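Local coordinates for protein fatty acid CoA ligase (Marinactinospora thermotolerans, PDB 6SQ8) that is an AMP-binding enzyme of the ANL superfamily and holds adenosine monophosphate together with 1-ethanoyl-9H-pyrido[3,4-b]indole-3-carboxylic acid, at residues Met4-Arg9 with Ala180-Ala185; Ile155-Phe160 with Thr176-Cys181. All blocks are in the same frame, centred on the assembly; numbering follows the deposited sequence.

Contact 1: residues Met4-Arg9 with Ala180-Ala185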
ATOM      1  N   MET A   4      -5.864   4.842  23.449  1.00 41.28           N
ATOM      2  CA  MET A   4      -7.262   5.008  23.041  1.00 42.10           C
ATOM      3  C   MET A   4      -7.479   6.357  22.331  1.00 36.55           C
ATOM      4  O   MET A   4      -8.569   6.617  21.783  1.00 35.91           O
ATOM      5  CB  MET A   4      -8.211   4.933  24.248  1.00 43.22           C
ATOM      6  CG  MET A   4      -7.975   6.021  25.279  1.00 43.50           C
ATOM      7  SD  MET A   4      -9.428   6.367  26.273  1.00 48.02           S
ATOM      8  CE  MET A   4     -10.475   7.175  25.058  1.00 50.88           C
ATOM      9  N   GLY A   5      -6.461   7.217  22.347  1.00 31.85           N
ATOM     10  CA  GLY A   5      -6.576   8.561  21.805  1.00 33.77           C
ATOM     11  C   GLY A   5      -6.847   8.558  20.307  1.00 34.68           C
ATOM     12  O   GLY A   5      -7.590   9.429  19.800  1.00 30.79           O
ATOM     13  N   TYR A   6      -6.270   7.568  19.607  1.00 34.82           N
ATOM     14  CA  TYR A   6      -6.401   7.437  18.149  1.00 35.28           C
ATOM     15  C   TYR A   6      -7.851   7.115  17.759  1.00 34.92           C
ATOM     16  O   TYR A   6      -8.477   7.883  17.031  1.00 36.56           O
ATOM     17  CB  TYR A   6      -5.441   6.393  17.563  1.00 36.15           C
ATOM     18  CG  TYR A   6      -5.632   6.200  16.079  1.00 36.95           C
ATOM     19  CD1 TYR A   6      -5.479   7.267  15.203  1.00 38.97           C
ATOM     20  CD2 TYR A   6      -6.017   4.979  15.550  1.00 36.42           C
ATOM     21  CE1 TYR A   6      -5.702   7.130  13.842  1.00 39.80           C
ATOM     22  CE2 TYR A   6      -6.234   4.820  14.193  1.00 38.64           C
ATOM     23  CZ  TYR A   6      -6.087   5.902  13.339  1.00 39.58           C
ATOM     24  OH  TYR A   6      -6.290   5.762  11.999  1.00 41.58           O
ATOM     25  N   ALA A   7      -8.369   5.991  18.249  1.00 33.15           N
ATOM     26  CA  ALA A   7      -9.739   5.591  17.955  1.00 34.10           C
ATOM     27  C   ALA A   7     -10.694   6.756  18.241  1.00 33.33           C
ATOM     28  O   ALA A   7     -11.595   7.031  17.453  1.00 34.92           O
ATOM     29  CB  ALA A   7     -10.112   4.360  18.750  1.00 37.42           C
ATOM     30  N   ARG A   8     -10.484   7.448  19.364  1.00 37.03           N
ATOM     31  CA  ARG A   8     -11.335   8.575  19.762  1.00 39.30           C
ATOM     32  C   ARG A   8     -11.191   9.702  18.733  1.00 35.07           C
ATOM     33  O   ARG A   8     -12.172  10.343  18.403  1.00 31.71           O
ATOM     34  CB  ARG A   8     -11.001   9.072  21.181  1.00 44.68           C
ATOM     35  CG  ARG A   8     -12.038  10.016  21.795  1.00 49.81           C
ATOM     36  CD  ARG A   8     -11.570  10.774  23.036  1.00 53.35           C
ATOM     37  NE  ARG A   8     -10.928  12.065  22.748  1.00 55.83           N
ATOM     38  CZ  ARG A   8     -11.437  13.255  23.061  1.00 56.22           C
ATOM     39  NH1 ARG A   8     -12.656  13.344  23.574  1.00 49.58           N
ATOM     40  NH2 ARG A   8     -10.704  14.355  22.912  1.00 53.80           N
ATOM     41  N   ARG A   9      -9.963   9.941  18.247  1.00 33.80           N
ATOM     42  CA  ARG A   9      -9.713  11.003  17.257  1.00 32.72           C
ATOM     43  C   ARG A   9     -10.563  10.762  16.013  1.00 32.74           C
ATOM     44  O   ARG A   9     -11.138  11.712  15.447  1.00 33.10           O
ATOM     45  CB  ARG A   9      -8.241  11.087  16.843  1.00 32.07           C
ATOM     46  CG  ARG A   9      -7.928  12.258  15.918  1.00 30.31           C
ATOM     47  CD  ARG A   9      -6.500  12.203  15.415  1.00 29.30           C
ATOM     48  NE  ARG A   9      -6.222  13.254  14.439  1.00 27.95           N
ATOM     49  CZ  ARG A   9      -5.007  13.664  14.115  1.00 24.97           C
ATOM     50  NH1 ARG A   9      -3.934  13.025  14.566  1.00 22.64           N
ATOM     51  NH2 ARG A   9      -4.874  14.729  13.350  1.00 22.95           N
ATOM     52  N   ALA A 180      -0.304   9.888  13.713  1.00 32.15           N
ATOM     53  CA  ALA A 180       0.615  10.687  12.920  1.00 31.54           C
ATOM     54  C   ALA A 180       0.255  10.582  11.434  1.00 29.41           C
ATOM     55  O   ALA A 180       0.374  11.566  10.700  1.00 28.53           O
ATOM     56  CB  ALA A 180       2.047  10.257  13.179  1.00 33.76           C
ATOM     57  N   CYS A 181      -0.204   9.398  11.007  1.00 28.48           N
ATOM     58  CA  CYS A 181      -0.602   9.151   9.626  1.00 27.13           C
ATOM     59  C   CYS A 181      -1.753  10.071   9.221  1.00 25.08           C
ATOM     60  O   CYS A 181      -1.837  10.458   8.068  1.00 24.44           O
ATOM     61  CB  CYS A 181      -1.006   7.701   9.406  1.00 27.08           C
ATOM     62  SG  CYS A 181       0.413   6.578   9.461  1.00 30.60           S
ATOM     63  N   VAL A 182      -2.628  10.426  10.159  1.00 23.92           N
ATOM     64  CA  VAL A 182      -3.716  11.350   9.828  1.00 25.20           C
ATOM     65  C   VAL A 182      -3.113  12.712   9.459  1.00 25.57           C
ATOM     66  O   VAL A 182      -3.518  13.349   8.481  1.00 25.59           O
ATOM     67  CB  VAL A 182      -4.759  11.453  10.954  1.00 23.85           C
ATOM     68  CG1 VAL A 182      -5.885  12.408  10.591  1.00 24.60           C
ATOM     69  CG2 VAL A 182      -5.331  10.090  11.320  1.00 24.25           C
ATOM     70  N   ASP A 183      -2.114  13.139  10.235  1.00 27.04           N
ATOM     71  CA  ASP A 183      -1.477  14.454  10.040  1.00 27.92           C
ATOM     72  C   ASP A 183      -0.723  14.471   8.698  1.00 27.12           C
ATOM     73  O   ASP A 183      -0.780  15.461   7.954  1.00 25.30           O
ATOM     74  CB  ASP A 183      -0.598  14.814  11.233  1.00 27.76           C
ATOM     75  CG  ASP A 183      -1.371  14.951  12.539  1.00 29.01           C
ATOM     76  OD1 ASP A 183      -2.306  15.766  12.582  1.00 25.63           O
ATOM     77  OD2 ASP A 183      -1.011  14.231  13.516  1.00 34.08           O
ATOM     78  N   ALA A 184      -0.031  13.366   8.407  1.00 24.95           N
ATOM     79  CA  ALA A 184       0.622  13.150   7.127  1.00 24.16           C
ATOM     80  C   ALA A 184      -0.401  13.215   5.989  1.00 22.55           C
ATOM     81  O   ALA A 184      -0.216  13.980   5.027  1.00 19.53           O
ATOM     82  CB  ALA A 184       1.339  11.831   7.150  1.00 24.59           C
ATOM     83  N   ALA A 185      -1.496  12.459   6.128  1.00 21.64           N
ATOM     84  CA  ALA A 185      -2.554  12.444   5.109  1.00 22.15           C
ATOM     85  C   ALA A 185      -3.037  13.870   4.830  1.00 22.84           C
ATOM     86  O   ALA A 185      -3.215  14.237   3.690  1.00 23.89           O
ATOM     87  CB  ALA A 185      -3.703  11.552   5.538  1.00 22.00           C
TER

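Contact 2: residues Ile155-Phe160 with Thr176-Cys181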
ATOM      1  N   ILE A 155      -0.733  -0.869  20.727  1.00 41.83           N
ATOM      2  CA  ILE A 155      -0.764  -1.328  19.340  1.00 40.27           C
ATOM      3  C   ILE A 155      -2.185  -1.189  18.781  1.00 39.57           C
ATOM      4  O   ILE A 155      -3.172  -1.580  19.426  1.00 39.52           O
ATOM      5  CB  ILE A 155      -0.233  -2.768  19.249  1.00 40.51           C
ATOM      6  CG1 ILE A 155       1.165  -2.874  19.862  1.00 41.22           C
ATOM      7  CG2 ILE A 155      -0.254  -3.272  17.810  1.00 43.65           C
ATOM      8  CD1 ILE A 155       2.160  -1.873  19.318  1.00 44.01           C
ATOM      9  N   ALA A 156      -2.266  -0.597  17.579  1.00 38.41           N
ATOM     10  CA  ALA A 156      -3.523  -0.355  16.884  1.00 35.22           C
ATOM     11  C   ALA A 156      -3.742  -1.416  15.802  1.00 33.09           C
ATOM     12  O   ALA A 156      -4.877  -1.838  15.575  1.00 35.55           O
ATOM     13  CB  ALA A 156      -3.514   1.029  16.287  1.00 33.81           C
ATOM     14  N   VAL A 157      -2.652  -1.806  15.128  1.00 31.27           N
ATOM     15  CA  VAL A 157      -2.696  -2.671  13.957  1.00 31.99           C
ATOM     16  C   VAL A 157      -1.495  -3.613  13.977  1.00 30.11           C
ATOM     17  O   VAL A 157      -0.384  -3.193  14.315  1.00 28.28           O
ATOM     18  CB  VAL A 157      -2.687  -1.869  12.642  1.00 32.45           C
ATOM     19  CG1 VAL A 157      -2.613  -2.790  11.431  1.00 32.90           C
ATOM     20  CG2 VAL A 157      -3.873  -0.919  12.531  1.00 31.31           C
ATOM     21  N   VAL A 158      -1.742  -4.870  13.583  1.00 30.50           N
ATOM     22  CA  VAL A 158      -0.686  -5.758  13.138  1.00 32.96           C
ATOM     23  C   VAL A 158      -1.054  -6.249  11.740  1.00 35.18           C
ATOM     24  O   VAL A 158      -2.146  -6.733  11.519  1.00 36.77           O
ATOM     25  CB  VAL A 158      -0.425  -6.928  14.100  1.00 32.98           C
ATOM     26  CG1 VAL A 158       0.719  -7.801  13.609  1.00 31.39           C
ATOM     27  CG2 VAL A 158      -0.147  -6.435  15.515  1.00 34.31           C
ATOM     28  N   ALA A 159      -0.118  -6.074  10.805  1.00 34.35           N
ATOM     29  CA  ALA A 159      -0.296  -6.342   9.399  1.00 33.81           C
ATOM     30  C   ALA A 159       0.900  -7.171   8.928  1.00 36.84           C
ATOM     31  O   ALA A 159       2.040  -6.825   9.242  1.00 39.20           O
ATOM     32  CB  ALA A 159      -0.382  -5.036   8.663  1.00 32.62           C
ATOM     33  N   PHE A 160       0.630  -8.266   8.209  1.00 38.14           N
ATOM     34  CA  PHE A 160       1.661  -9.240   7.896  1.00 40.37           C
ATOM     35  C   PHE A 160       2.263  -8.986   6.507  1.00 42.23           C
ATOM     36  O   PHE A 160       1.583  -8.709   5.564  1.00 42.73           O
ATOM     37  CB  PHE A 160       1.120 -10.662   8.077  1.00 40.02           C
ATOM     38  CG  PHE A 160       1.028 -11.052   9.527  1.00 39.88           C
ATOM     39  CD1 PHE A 160      -0.086 -10.717  10.272  1.00 40.30           C
ATOM     40  CD2 PHE A 160       2.073 -11.711  10.160  1.00 39.30           C
ATOM     41  CE1 PHE A 160      -0.171 -11.064  11.611  1.00 40.89           C
ATOM     42  CE2 PHE A 160       1.985 -12.052  11.504  1.00 40.43           C
ATOM     43  CZ  PHE A 160       0.869 -11.716  12.234  1.00 39.28           C
ATOM     44  N   THR A 176      -0.111   5.793  18.298  1.00 35.60           N
ATOM     45  CA  THR A 176       0.511   7.093  18.071  1.00 35.86           C
ATOM     46  C   THR A 176       0.889   7.248  16.601  1.00 33.27           C
ATOM     47  O   THR A 176       0.679   8.297  16.009  1.00 32.58           O
ATOM     48  CB  THR A 176       1.795   7.288  18.882  1.00 39.15           C
ATOM     49  OG1 THR A 176       1.499   7.008  20.245  1.00 43.81           O
ATOM     50  CG2 THR A 176       2.351   8.690  18.757  1.00 40.36           C
ATOM     51  N   ALA A 177       1.490   6.193  16.055  1.00 31.80           N
ATOM     52  CA  ALA A 177       1.925   6.160  14.679  1.00 32.43           C
ATOM     53  C   ALA A 177       0.726   6.366  13.734  1.00 29.61           C
ATOM     54  O   ALA A 177       0.832   7.131  12.786  1.00 26.71           O
ATOM     55  CB  ALA A 177       2.652   4.857  14.414  1.00 33.80           C
ATOM     56  N   MET A 178      -0.402   5.708  14.020  1.00 28.43           N
ATOM     57  CA  MET A 178      -1.596   5.808  13.169  1.00 31.43           C
ATOM     58  C   MET A 178      -2.195   7.215  13.265  1.00 33.27           C
ATOM     59  O   MET A 178      -2.755   7.716  12.284  1.00 33.95           O
ATOM     60  CB  MET A 178      -2.676   4.785  13.541  1.00 33.95           C
ATOM     61  CG  MET A 178      -2.315   3.359  13.133  1.00 36.07           C
ATOM     62  SD  MET A 178      -1.522   3.252  11.500  1.00 39.43           S
ATOM     63  CE  MET A 178      -2.358   1.799  10.866  1.00 44.26           C
ATOM     64  N   SER A 179      -2.072   7.845  14.441  1.00 33.32           N
ATOM     65  CA  SER A 179      -2.496   9.229  14.607  1.00 33.71           C
ATOM     66  C   SER A 179      -1.618  10.148  13.742  1.00 36.14           C
ATOM     67  O   SER A 179      -2.131  11.078  13.109  1.00 39.99           O
ATOM     68  CB  SER A 179      -2.475   9.661  16.050  1.00 32.68           C
ATOM     69  OG  SER A 179      -3.131  10.919  16.212  1.00 30.60           O
ATOM     70  N   ALA A 180      -0.304   9.888  13.713  1.00 32.15           N
ATOM     71  CA  ALA A 180       0.615  10.687  12.920  1.00 31.54           C
ATOM     72  C   ALA A 180       0.255  10.582  11.434  1.00 29.41           C
ATOM     73  O   ALA A 180       0.374  11.566  10.700  1.00 28.53           O
ATOM     74  CB  ALA A 180       2.047  10.257  13.179  1.00 33.76           C
ATOM     75  N   CYS A 181      -0.204   9.398  11.007  1.00 28.48           N
ATOM     76  CA  CYS A 181      -0.602   9.151   9.626  1.00 27.13           C
ATOM     77  C   CYS A 181      -1.753  10.071   9.221  1.00 25.08           C
ATOM     78  O   CYS A 181      -1.837  10.458   8.068  1.00 24.44           O
ATOM     79  CB  CYS A 181      -1.006   7.701   9.406  1.00 27.08           C
ATOM     80  SG  CYS A 181       0.413   6.578   9.461  1.00 30.60           S
TER

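Contact 1: residues Met4-Arg9 with Ala180-Ala185
Arg9 reaches across from helix 5-13 and forms a salt bridge with Asp183 of helix 175-189 through the far end of its guanidinium group. Its chain runs out almost fully extended, CG lying anti to the backbone N (chi1 -175°), which spans the 11.7 Å between the axes of segments 5-9 and 180-185. Arg9 NH2 gives Asp183 OD1 a nearly straight hydrogen bond of 2.9 Å, and Arg9 NH1 gives Asp183 OD2 a weak one of 3.3 Å, the second leg of the bridge. Asp183 OD1 lies in the guanidinium plane at its edge, but the carboxylate is turned 48° from that plane, and NH2 meets OD1 from above the carboxylate. Arg9 NH1 also bonds Ser179 OG, one turn earlier on the same helix as Asp183.

Val182 packs against the guanidinium. Val182 CG1 sits over one face, off its middle, 3.7 Å from Arg9 NH2, as the two side chains pass in opposite directions. The other branch, Val182 CG2, comes to the edge of the Tyr6 ring, 3.9 Å from Tyr6 CE1. The Tyr6 hydroxyl is hydrogen-bonded to Gln211 of helix 205-215.

Polarity thus grades across a helix-helix contact in the AMP-binding domain, from buried valine and tyrosine to a charged pair at the surface. The further bond from Arg9 NH1 to Ser179 OG probably helps fix the rotation of the guanidinium, while the exposed position of Asp183 probably lets solvent screen part of the attraction.

Contact 2: residues Ile155-Phe160 with Thr176-Cys181
Met178 meets Ala156 and Val157 with no flat group between them: neither ring, amide nor carboxylate takes part, so there are no faces or edges to match, and methyl and methylene groups make the contact. Early in the side chain, Met178 CG lies 4.1 Å from Ala156 CB. The end of the same side chain reaches Val157, where the methyl carbon Met178 CE approaches Val157 CG2 to 3.5 Å and Val157 CB to 4.1 Å. The methionine and valine side chains cross at about a right angle. The bond from CA to CB of Met178 points toward the strand, CG is set anti to the carbonyl carbon (chi1 -73°), and bends at chi2 (-40°) and chi3 (-138°) bring CE to Val157 while CG stays by Ala156.

Two successive strand residues can both face the helix because strand 155-160 has a classic beta bulge here, with Ala156 and Val157 opposite His173 of strand 170-174. The main chain has further ties, since Ala156 and Val158 bond to Tyr77, and Gln71 NE2 is hydrogen-bonded to Ala156 O.

All three touching residues are buried. Met178 also packs on Tyr6 and Glu208, and its side chain lies about 5 Å from the bound 1-ethanoyl-9H-pyrido[3,4-b]indole-3-carboxylic acid. The contact itself is apolar, so dispersion and burial from water probably hold it, the backbone bonds to neighbouring strands probably fixing the surface on which the methionine lies.

Both contacts use helix 175-189 and lie in the AMP-binding domain, their centres about 9 Å apart. Contact 2 is core: it joins the helix to a bulged strand of a three-stranded antiparallel sheet and is wholly apolar. Contact 1 pairs the helix with the N-terminal helix 5-13, lies farther from the centre of the chain, and runs from a buried apolar side out to a salt bridge at the surface. They meet directly. Tyr6 CE1 packs 3.4 Å from Met178 O, and Ser179, next to that methionine, is a second residue through which the two contacts join. Of the two, contact 2 brings its side chains nearer to the bound 1-ethanoyl-9H-pyrido[3,4-b]indole-3-carboxylic acid.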